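Local atomic coordinates of PmbA-related protein (Thermotoga maritima, PDB entry 1VL4), a protein that belongs to the PmbA/TldD family (peptidase family U62), is a putative modulator of DNA gyrase and may act as a metallopeptidase. Residues Val237-Arg240 with Asn241-Leu245; Gln261-Ser265 with Pro266-Lys270; Asn411-Asp414 with Leu415-Lys418. One frame throughout, in Å; residues are numbered along the deposited sequence.

Contact 1: residues Val237-Arg240 with Asn241-Leu245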
ATOM      1  N   VAL A 237     -33.327   2.455  -1.893  1.00 11.06           N
ATOM      2  CA  VAL A 237     -32.109   2.319  -2.680  1.00 11.51           C
ATOM      3  C   VAL A 237     -32.033   0.937  -3.283  1.00 13.19           C
ATOM      4  O   VAL A 237     -32.022  -0.078  -2.560  1.00 13.67           O
ATOM      5  CB  VAL A 237     -30.835   2.624  -1.840  1.00 11.77           C
ATOM      6  CG1 VAL A 237     -29.573   2.194  -2.598  1.00 13.35           C
ATOM      7  CG2 VAL A 237     -30.742   4.125  -1.486  1.00 14.31           C
ATOM      8  N   LEU A 238     -31.992   0.884  -4.612  1.00 10.50           N
ATOM      9  CA  LEU A 238     -31.650  -0.371  -5.287  1.00 12.79           C
ATOM     10  C   LEU A 238     -30.122  -0.355  -5.479  1.00 13.60           C
ATOM     11  O   LEU A 238     -29.587   0.367  -6.319  1.00 11.84           O
ATOM     12  CB  LEU A 238     -32.395  -0.488  -6.605  1.00 14.26           C
ATOM     13  CG  LEU A 238     -32.055  -1.605  -7.591  1.00 16.20           C
ATOM     14  CD1 LEU A 238     -31.787  -2.892  -6.901  1.00 25.55           C
ATOM     15  CD2 LEU A 238     -33.238  -1.701  -8.600  1.00 16.87           C
ATOM     16  N   MET A 239     -29.419  -1.087  -4.631  1.00 11.38           N
ATOM     17  CA  MET A 239     -27.978  -1.130  -4.741  1.00 13.50           C
ATOM     18  C   MET A 239     -27.537  -2.224  -5.692  1.00  9.81           C
ATOM     19  O   MET A 239     -27.610  -3.412  -5.385  1.00 10.96           O
ATOM     20  CB  MET A 239     -27.373  -1.274  -3.377  1.00 12.28           C
ATOM     21  CG  MET A 239     -25.858  -1.352  -3.422  1.00 24.81           C
ATOM     22  SD  MET A 239     -25.114  -0.898  -1.855  1.00 28.68           S
ATOM     23  CE  MET A 239     -25.838   0.697  -1.649  1.00 18.59           C
ATOM     24  N   ARG A 240     -27.068  -1.821  -6.871  1.00 10.01           N
ATOM     25  CA  ARG A 240     -26.616  -2.785  -7.851  1.00 10.53           C
ATOM     26  C   ARG A 240     -25.465  -3.621  -7.282  1.00  9.98           C
ATOM     27  O   ARG A 240     -24.713  -3.156  -6.425  1.00  9.24           O
ATOM     28  CB  ARG A 240     -26.176  -2.123  -9.131  1.00  8.28           C
ATOM     29  CG  ARG A 240     -26.127  -3.069 -10.329  1.00  7.93           C
ATOM     30  CD  ARG A 240     -25.826  -2.355 -11.604  1.00 17.69           C
ATOM     31  NE  ARG A 240     -24.428  -1.935 -11.652  1.00 10.94           N
ATOM     32  CZ  ARG A 240     -23.922  -1.155 -12.592  1.00 17.10           C
ATOM     33  NH1 ARG A 240     -22.654  -0.817 -12.521  1.00 15.42           N
ATOM     34  NH2 ARG A 240     -24.678  -0.735 -13.605  1.00 13.00           N
ATOM     35  N   ASN A 241     -25.376  -4.848  -7.786  1.00  9.85           N
ATOM     36  CA  ASN A 241     -24.318  -5.793  -7.434  1.00 11.17           C
ATOM     37  C   ASN A 241     -22.914  -5.169  -7.312  1.00 12.95           C
ATOM     38  O   ASN A 241     -22.215  -5.380  -6.316  1.00 13.88           O
ATOM     39  CB  ASN A 241     -24.337  -7.073  -8.348  1.00 11.53           C
ATOM     40  CG  ASN A 241     -24.348  -6.798  -9.853  1.00 11.57           C
ATOM     41  OD1 ASN A 241     -23.986  -5.716 -10.325  1.00 14.69           O
ATOM     42  ND2 ASN A 241     -24.716  -7.842 -10.628  1.00 15.82           N
ATOM     43  N   THR A 242     -22.512  -4.409  -8.316  1.00 11.44           N
ATOM     44  CA  THR A 242     -21.180  -3.791  -8.333  1.00 14.65           C
ATOM     45  C   THR A 242     -20.917  -2.879  -7.116  1.00 17.67           C
ATOM     46  O   THR A 242     -19.805  -2.858  -6.610  1.00 18.86           O
ATOM     47  CB  THR A 242     -20.981  -2.950  -9.596  1.00 17.17           C
ATOM     48  OG1 THR A 242     -22.120  -2.103  -9.772  1.00 15.80           O
ATOM     49  CG2 THR A 242     -20.892  -3.827 -10.804  1.00 20.81           C
ATOM     50  N   ALA A 243     -21.926  -2.129  -6.652  1.00 15.76           N
ATOM     51  CA  ALA A 243     -21.755  -1.294  -5.436  1.00 14.42           C
ATOM     52  C   ALA A 243     -21.701  -2.199  -4.186  1.00 14.72           C
ATOM     53  O   ALA A 243     -20.850  -2.037  -3.293  1.00 16.21           O
ATOM     54  CB  ALA A 243     -22.869  -0.270  -5.331  1.00 14.55           C
ATOM     55  N   LEU A 244     -22.573  -3.196  -4.139  1.00 14.78           N
ATOM     56  CA  LEU A 244     -22.698  -4.018  -2.949  1.00 12.42           C
ATOM     57  C   LEU A 244     -21.472  -4.888  -2.782  1.00 13.96           C
ATOM     58  O   LEU A 244     -21.051  -5.130  -1.657  1.00 14.80           O
ATOM     59  CB  LEU A 244     -23.982  -4.845  -3.002  1.00 13.29           C
ATOM     60  CG  LEU A 244     -24.251  -5.756  -1.815  1.00 16.70           C
ATOM     61  CD1 LEU A 244     -24.441  -4.937  -0.537  1.00 18.85           C
ATOM     62  CD2 LEU A 244     -25.486  -6.585  -2.114  1.00 10.23           C
ATOM     63  N   LEU A 245     -20.902  -5.357  -3.894  1.00 14.26           N
ATOM     64  CA  LEU A 245     -19.669  -6.151  -3.859  1.00 16.39           C
ATOM     65  C   LEU A 245     -18.571  -5.390  -3.096  1.00 16.03           C
ATOM     66  O   LEU A 245     -17.852  -6.005  -2.331  1.00 14.18           O
ATOM     67  CB  LEU A 245     -19.145  -6.491  -5.269  1.00 11.35           C
ATOM     68  CG  LEU A 245     -19.902  -7.567  -6.011  1.00 15.14           C
ATOM     69  CD1 LEU A 245     -19.506  -7.554  -7.471  1.00 14.33           C
ATOM     70  CD2 LEU A 245     -19.630  -8.925  -5.333  1.00 18.06           C
TER
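Asn241 opens the helix directly behind Arg240, and its amide oxygen OD1 lies against the arginine's aliphatic stem, 3.4 Å from Arg240 CG. The amide and guanidinium planes are turned 59° apart; Asn241 ND2 reaches to the carbonyl of Asp425. Thr242 takes the polar end of the arginine. Arg240 comes side-on, with NE 3.0 Å and NH1 3.1 Å from the one oxygen, Thr242 OG1, which lies almost in the guanidinium plane. A bend at chi3 (73°) in an otherwise extended chain turns that edge toward the threonine. The same hydroxyl also bonds to Thr369 O, while NH1 forms salt bridges with Glu220 and Glu370. An alanine in the arginine's place removes both guanidinium bonds to Thr242 OG1 and would probably leave Glu220 and Glu370 without this positive mate. Ala243 offers its methyl to the strand: CB lies 3.7 Å from Met239 CG. At Leu244 the first helical bond closes, Leu244 N to Arg240 O at 3.1 Å, from the N-cap residue; Leu244 CB rests 4.0 Å from the same Met239 CG. Strand 237-239 and helix 241-245 thus meet at a sharp corner, their axes 79° apart. Around it, strand 233-239 is flanked by parallel strand 365-372 and antiparallel strand 437-444, Val437 packs on both Met239 and Leu244, and Phe355 of helix 355-362 lies against Arg240.

Contact 2: residues Gln261-Ser265 with Pro266-Lys270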
ATOM      1  N   GLN A 261     -13.220 -10.836  19.835  1.00 20.39           N
ATOM      2  CA  GLN A 261     -12.476 -10.960  21.111  1.00 23.74           C
ATOM      3  C   GLN A 261     -11.857  -9.637  21.552  1.00 21.31           C
ATOM      4  O   GLN A 261     -11.883  -9.312  22.719  1.00 22.21           O
ATOM      5  CB  GLN A 261     -11.361 -12.012  21.014  1.00 23.12           C
ATOM      6  CG  GLN A 261     -11.877 -13.479  20.986  1.00 35.09           C
ATOM      7  CD  GLN A 261     -10.791 -14.556  20.619  1.00 34.00           C
ATOM      8  OE1 GLN A 261      -9.605 -14.251  20.434  1.00 47.39           O
ATOM      9  NE2 GLN A 261     -11.221 -15.818  20.554  1.00 35.76           N
ATOM     10  N   LYS A 262     -11.299  -8.887  20.605  1.00 20.67           N
ATOM     11  CA  LYS A 262     -10.624  -7.612  20.904  1.00 19.44           C
ATOM     12  C   LYS A 262     -11.536  -6.407  21.118  1.00 18.01           C
ATOM     13  O   LYS A 262     -11.051  -5.287  21.242  1.00 19.33           O
ATOM     14  CB  LYS A 262      -9.665  -7.264  19.762  1.00 19.63           C
ATOM     15  CG  LYS A 262      -8.520  -8.247  19.552  1.00 26.38           C
ATOM     16  CD  LYS A 262      -7.386  -7.555  18.818  1.00 36.52           C
ATOM     17  CE  LYS A 262      -6.724  -8.460  17.797  1.00 44.49           C
ATOM     18  NZ  LYS A 262      -5.642  -7.743  17.054  1.00 49.38           N
ATOM     19  N   ASN A 263     -12.846  -6.610  21.140  1.00 18.59           N
ATOM     20  CA  ASN A 263     -13.806  -5.490  21.190  1.00 18.09           C
ATOM     21  C   ASN A 263     -13.703  -4.542  19.997  1.00 18.23           C
ATOM     22  O   ASN A 263     -13.936  -3.343  20.131  1.00 18.46           O
ATOM     23  CB  ASN A 263     -13.685  -4.693  22.498  1.00 19.84           C
ATOM     24  CG  ASN A 263     -14.367  -5.370  23.656  1.00 22.25           C
ATOM     25  OD1 ASN A 263     -15.367  -6.063  23.472  1.00 28.76           O
ATOM     26  ND2 ASN A 263     -13.860  -5.142  24.871  1.00 27.17           N
ATOM     27  N   LEU A 264     -13.402  -5.094  18.828  1.00 16.87           N
ATOM     28  CA  LEU A 264     -13.284  -4.323  17.583  1.00 17.93           C
ATOM     29  C   LEU A 264     -14.339  -4.716  16.525  1.00 18.51           C
ATOM     30  O   LEU A 264     -14.124  -4.532  15.333  1.00 18.85           O
ATOM     31  CB  LEU A 264     -11.902  -4.542  16.988  1.00 16.71           C
ATOM     32  CG  LEU A 264     -10.728  -4.069  17.816  1.00 19.41           C
ATOM     33  CD1 LEU A 264      -9.440  -4.603  17.167  1.00 27.93           C
ATOM     34  CD2 LEU A 264     -10.722  -2.567  17.904  1.00 19.36           C
ATOM     35  N   SER A 265     -15.465  -5.282  16.969  1.00 18.31           N
ATOM     36  CA  SER A 265     -16.560  -5.656  16.073  1.00 18.03           C
ATOM     37  C   SER A 265     -17.935  -5.277  16.648  1.00 16.53           C
ATOM     38  O   SER A 265     -18.255  -5.610  17.783  1.00 15.10           O
ATOM     39  CB  SER A 265     -16.549  -7.171  15.797  1.00 18.00           C
ATOM     40  OG  SER A 265     -17.754  -7.572  15.172  1.00 15.99           O
ATOM     41  N   PRO A 266     -18.795  -4.668  15.821  1.00 16.91           N
ATOM     42  CA  PRO A 266     -20.127  -4.342  16.322  1.00 15.91           C
ATOM     43  C   PRO A 266     -21.058  -5.584  16.442  1.00 14.97           C
ATOM     44  O   PRO A 266     -22.200  -5.435  16.841  1.00 15.85           O
ATOM     45  CB  PRO A 266     -20.634  -3.345  15.275  1.00 15.47           C
ATOM     46  CG  PRO A 266     -20.031  -3.831  14.001  1.00 13.84           C
ATOM     47  CD  PRO A 266     -18.642  -4.300  14.399  1.00 16.82           C
ATOM     48  N   LEU A 267     -20.567  -6.783  16.109  1.00 13.88           N
ATOM     49  CA  LEU A 267     -21.305  -8.034  16.254  1.00 14.03           C
ATOM     50  C   LEU A 267     -21.055  -8.814  17.559  1.00 14.32           C
ATOM     51  O   LEU A 267     -21.644  -9.877  17.779  1.00 14.60           O
ATOM     52  CB  LEU A 267     -20.993  -8.970  15.053  1.00 14.16           C
ATOM     53  CG  LEU A 267     -21.422  -8.457  13.678  1.00 18.24           C
ATOM     54  CD1 LEU A 267     -20.965  -9.416  12.582  1.00 20.19           C
ATOM     55  CD2 LEU A 267     -22.909  -8.296  13.588  1.00 18.28           C
ATOM     56  N   LYS A 268     -20.204  -8.309  18.437  1.00 16.11           N
ATOM     57  CA  LYS A 268     -19.983  -9.004  19.714  1.00 16.21           C
ATOM     58  C   LYS A 268     -21.310  -9.196  20.443  1.00 15.51           C
ATOM     59  O   LYS A 268     -22.119  -8.264  20.531  1.00 14.69           O
ATOM     60  CB  LYS A 268     -19.007  -8.234  20.593  1.00 15.69           C
ATOM     61  CG  LYS A 268     -18.487  -9.044  21.773  1.00 19.45           C
ATOM     62  CD  LYS A 268     -17.713  -8.190  22.789  1.00 22.73           C
ATOM     63  CE  LYS A 268     -16.453  -8.921  23.282  1.00 31.74           C
ATOM     64  NZ  LYS A 268     -16.708 -10.361  23.613  1.00 37.81           N
ATOM     65  N   GLY A 269     -21.541 -10.414  20.939  1.00 16.32           N
ATOM     66  CA  GLY A 269     -22.775 -10.738  21.667  1.00 17.16           C
ATOM     67  C   GLY A 269     -24.038 -10.996  20.836  1.00 17.30           C
ATOM     68  O   GLY A 269     -25.133 -11.236  21.398  1.00 14.24           O
ATOM     69  N   LYS A 270     -23.878 -11.013  19.508  1.00 17.16           N
ATOM     70  CA  LYS A 270     -25.003 -11.107  18.605  1.00 17.50           C
ATOM     71  C   LYS A 270     -25.170 -12.492  17.981  1.00 16.41           C
ATOM     72  O   LYS A 270     -26.028 -12.685  17.139  1.00 17.79           O
ATOM     73  CB  LYS A 270     -24.865 -10.064  17.502  1.00 18.39           C
ATOM     74  CG  LYS A 270     -24.663  -8.641  17.980  1.00 22.25           C
ATOM     75  CD  LYS A 270     -25.892  -7.767  17.793  1.00 31.60           C
ATOM     76  CE  LYS A 270     -25.529  -6.289  17.732  1.00 34.96           C
ATOM     77  NZ  LYS A 270     -24.706  -6.025  16.522  1.00 36.91           N
TER
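Ser265 touches the following residues through both of its oxygens. Its side chain holds OG anti to the backbone N (chi1 168°), which carries the hydroxyl forward along the chain to meet Leu267 N at 3.1 Å in a fairly straight bond (161° at the hydrogen). Leu267 CB lies close to the same oxygen, at 3.5 Å. OG has a second partner in the carbonyl of Met254, so this buried hydroxyl accepts from one backbone group while bonding to another. The backbone oxygen Ser265 O faces Lys268 N at 3.4 Å, a weak bond although nearly linear.

Pro266 sits between these two bonds. Its ring packs against Met254 and Leu413, while its carbonyl is taken by a lysine further on: Lys270 NZ reaches back to Pro266 O at 2.6 Å, the donor tilted 23° out of the carbonyl plane.

Lys268 is the third main participant. Its side chain runs back over the loop toward Asn263, and what meets the amide is the aliphatic part: CE is 3.1 Å from Asn263 OD1 and CD 3.2 Å from that oxygen, the two side chains crossing at a slant on the exposed side of the loop. The last bend of the chain carries NZ away from the amide.

The whole is a chain reversal made of standard pieces. Asn263, with positive phi, is the C-prime residue of the Schellman motif that ends helix 257-261. After it come an ST turn at Ser265 superimposed on a type I beta turn with proline at its second position, and then an overlapping type II beta turn, Leu267 to Lys270, with Gly269 at its third.

Contact 3: residues Asn411-Asp414 with Leu415-Lys418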
ATOM      1  N   ASN A 411     -25.351   2.871   8.597  1.00 15.36           N
ATOM      2  CA  ASN A 411     -24.630   1.799   9.258  1.00 15.62           C
ATOM      3  C   ASN A 411     -24.889   0.533   8.467  1.00 14.72           C
ATOM      4  O   ASN A 411     -26.046   0.211   8.200  1.00 14.82           O
ATOM      5  CB  ASN A 411     -25.137   1.603  10.681  1.00 16.13           C
ATOM      6  CG  ASN A 411     -24.247   0.673  11.492  1.00 21.24           C
ATOM      7  OD1 ASN A 411     -24.248  -0.561  11.309  1.00 20.23           O
ATOM      8  ND2 ASN A 411     -23.482   1.258  12.407  1.00 14.86           N
ATOM      9  N   PHE A 412     -23.819  -0.175   8.125  1.00 12.82           N
ATOM     10  CA  PHE A 412     -23.886  -1.414   7.377  1.00 13.13           C
ATOM     11  C   PHE A 412     -24.873  -2.441   7.984  1.00 13.05           C
ATOM     12  O   PHE A 412     -25.580  -3.114   7.239  1.00 11.78           O
ATOM     13  CB  PHE A 412     -22.480  -2.034   7.209  1.00 14.91           C
ATOM     14  CG  PHE A 412     -22.452  -3.171   6.222  1.00 12.52           C
ATOM     15  CD1 PHE A 412     -22.575  -2.922   4.865  1.00 16.72           C
ATOM     16  CD2 PHE A 412     -22.413  -4.494   6.657  1.00 14.16           C
ATOM     17  CE1 PHE A 412     -22.609  -3.991   3.949  1.00 16.15           C
ATOM     18  CE2 PHE A 412     -22.453  -5.540   5.769  1.00 15.49           C
ATOM     19  CZ  PHE A 412     -22.569  -5.286   4.402  1.00 14.45           C
ATOM     20  N   LEU A 413     -24.942  -2.531   9.316  1.00 10.98           N
ATOM     21  CA  LEU A 413     -25.827  -3.502   9.954  1.00 14.39           C
ATOM     22  C   LEU A 413     -27.288  -3.136   9.749  1.00 15.09           C
ATOM     23  O   LEU A 413     -28.092  -4.011   9.467  1.00 19.66           O
ATOM     24  CB  LEU A 413     -25.518  -3.694  11.438  1.00 14.92           C
ATOM     25  CG  LEU A 413     -24.105  -4.255  11.734  1.00 15.58           C
ATOM     26  CD1 LEU A 413     -23.916  -4.560  13.238  1.00 20.81           C
ATOM     27  CD2 LEU A 413     -23.797  -5.468  10.869  1.00 25.35           C
ATOM     28  N   ASP A 414     -27.610  -1.856   9.840  1.00 15.55           N
ATOM     29  CA  ASP A 414     -28.958  -1.373   9.541  1.00 16.34           C
ATOM     30  C   ASP A 414     -29.310  -1.597   8.076  1.00 13.53           C
ATOM     31  O   ASP A 414     -30.418  -1.932   7.759  1.00 12.38           O
ATOM     32  CB  ASP A 414     -29.083   0.120   9.840  1.00 20.34           C
ATOM     33  CG  ASP A 414     -29.099   0.422  11.330  1.00 27.71           C
ATOM     34  OD1 ASP A 414     -29.762  -0.329  12.090  1.00 41.02           O
ATOM     35  OD2 ASP A 414     -28.460   1.424  11.733  1.00 33.45           O
ATOM     36  N   LEU A 415     -28.366  -1.370   7.187  1.00 12.77           N
ATOM     37  CA  LEU A 415     -28.530  -1.734   5.782  1.00 12.84           C
ATOM     38  C   LEU A 415     -28.982  -3.191   5.618  1.00 13.22           C
ATOM     39  O   LEU A 415     -29.956  -3.456   4.907  1.00 12.53           O
ATOM     40  CB  LEU A 415     -27.214  -1.525   5.033  1.00 13.00           C
ATOM     41  CG  LEU A 415     -27.323  -1.590   3.509  1.00 18.40           C
ATOM     42  CD1 LEU A 415     -26.384  -0.594   2.860  1.00 25.55           C
ATOM     43  CD2 LEU A 415     -27.072  -3.000   2.992  1.00 23.53           C
ATOM     44  N   LEU A 416     -28.272  -4.114   6.285  1.00  9.22           N
ATOM     45  CA  LEU A 416     -28.598  -5.525   6.261  1.00 11.02           C
ATOM     46  C   LEU A 416     -30.007  -5.755   6.743  1.00 11.35           C
ATOM     47  O   LEU A 416     -30.703  -6.615   6.187  1.00  9.09           O
ATOM     48  CB  LEU A 416     -27.626  -6.382   7.106  1.00 10.99           C
ATOM     49  CG  LEU A 416     -26.181  -6.491   6.600  1.00 12.72           C
ATOM     50  CD1 LEU A 416     -25.272  -7.263   7.583  1.00 19.87           C
ATOM     51  CD2 LEU A 416     -26.125  -7.084   5.197  1.00 10.41           C
ATOM     52  N   ARG A 417     -30.423  -4.995   7.774  1.00 13.76           N
ATOM     53  CA  ARG A 417     -31.789  -5.099   8.295  1.00 13.70           C
ATOM     54  C   ARG A 417     -32.830  -4.664   7.285  1.00 11.08           C
ATOM     55  O   ARG A 417     -33.926  -5.188   7.288  1.00 10.95           O
ATOM     56  CB  ARG A 417     -32.019  -4.245   9.565  1.00 17.08           C
ATOM     57  CG  ARG A 417     -31.294  -4.691  10.814  1.00 22.02           C
ATOM     58  CD  ARG A 417     -31.913  -5.936  11.403  1.00 32.96           C
ATOM     59  NE  ARG A 417     -33.168  -5.645  12.095  1.00 38.94           N
ATOM     60  CZ  ARG A 417     -34.107  -6.546  12.376  1.00 38.72           C
ATOM     61  NH1 ARG A 417     -35.194  -6.161  13.020  1.00 42.95           N
ATOM     62  NH2 ARG A 417     -33.982  -7.820  11.993  1.00 45.19           N
ATOM     63  N   LYS A 418     -32.493  -3.679   6.460  1.00  9.43           N
ATOM     64  CA  LYS A 418     -33.424  -3.068   5.514  1.00  8.50           C
ATOM     65  C   LYS A 418     -33.341  -3.646   4.112  1.00  8.66           C
ATOM     66  O   LYS A 418     -33.984  -3.160   3.200  1.00  9.81           O
ATOM     67  CB  LYS A 418     -33.165  -1.570   5.467  1.00  9.72           C
ATOM     68  CG  LYS A 418     -33.527  -0.900   6.806  1.00 15.00           C
ATOM     69  CD  LYS A 418     -33.469   0.621   6.754  1.00 22.30           C
ATOM     70  CE  LYS A 418     -32.047   1.168   6.602  1.00 26.26           C
ATOM     71  NZ  LYS A 418     -32.084   2.677   6.671  1.00 29.74           N
TER
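Phe412 holds CG anti to its backbone N (chi1 -169°), and Leu416, one helical turn on, has CG anti to its carbonyl carbon (chi1 -68°); together these settings lay the leucine branch against the ring. Leu416 CD1 comes within 3.8 Å of Phe412 CE2, approaching at a slant, and its second methyl, CD2, lies 4.1 Å from Phe412 CZ. Leu416 CD1 also meets Leu413 CD2 at 4.0 Å, so one methyl is shared between a phenyl ring and a leucine. Leu415 touches backbone instead: its CB packs on Phe412 O.

Asn411 is the N-cap. Its OD1 accepts from Leu413 N at 2.9 Å, in the plane of the amide and on a lone pair, which ties down an N-H that the first turn cannot satisfy within the helix. ND2 bonds to Glu384 and to the carbonyl of Ser382, so the cap is fixed from both ends of its amide. The backbone carbonyl of Asn411 receives Leu415 N at 3.0 Å, and three more bonds of the same i to i+4 kind follow, the last from Lys418 N to Asp414 O. Over that final carbonyl the lysine stem folds, with CG 3.4 Å from Asp414 O. Lys418 NZ then goes to Val441 O, while the Asp414 carboxylate remains 6.4 Å from it (OD2 to NZ), too far for a salt bridge.

This short helix links strand 406-411 to strand 419-422. Leu247 of helix 241-247 packs on Phe412 and Leu415, Met250 also meets the ring, and Lys418 lies along strand 437-444 against Val439 and Glu440.

Contact 3 stands between the other two. Its centre is about 13 Å from that of contact 1 and about 16 Å from that of contact 2, whereas the centres of contacts 1 and 2 are about 26 Å apart. Contacts 2 and 3 touch through one methyl: Leu413 CD1 lies 3.9 Å from Leu267 CD2, 4.0 Å from Pro266 CG and 3.7 Å from Lys270 NZ. Contacts 1 and 3 come no nearer than about 5 Å, nearest atoms, but Leu247, further along the helix begun in contact 1, bridges them. All three belong to the C-terminal family region; contacts 1 and 3 adjoin strands of the mixed sheet, which contact 2, a loop, reaches through helix 412-417.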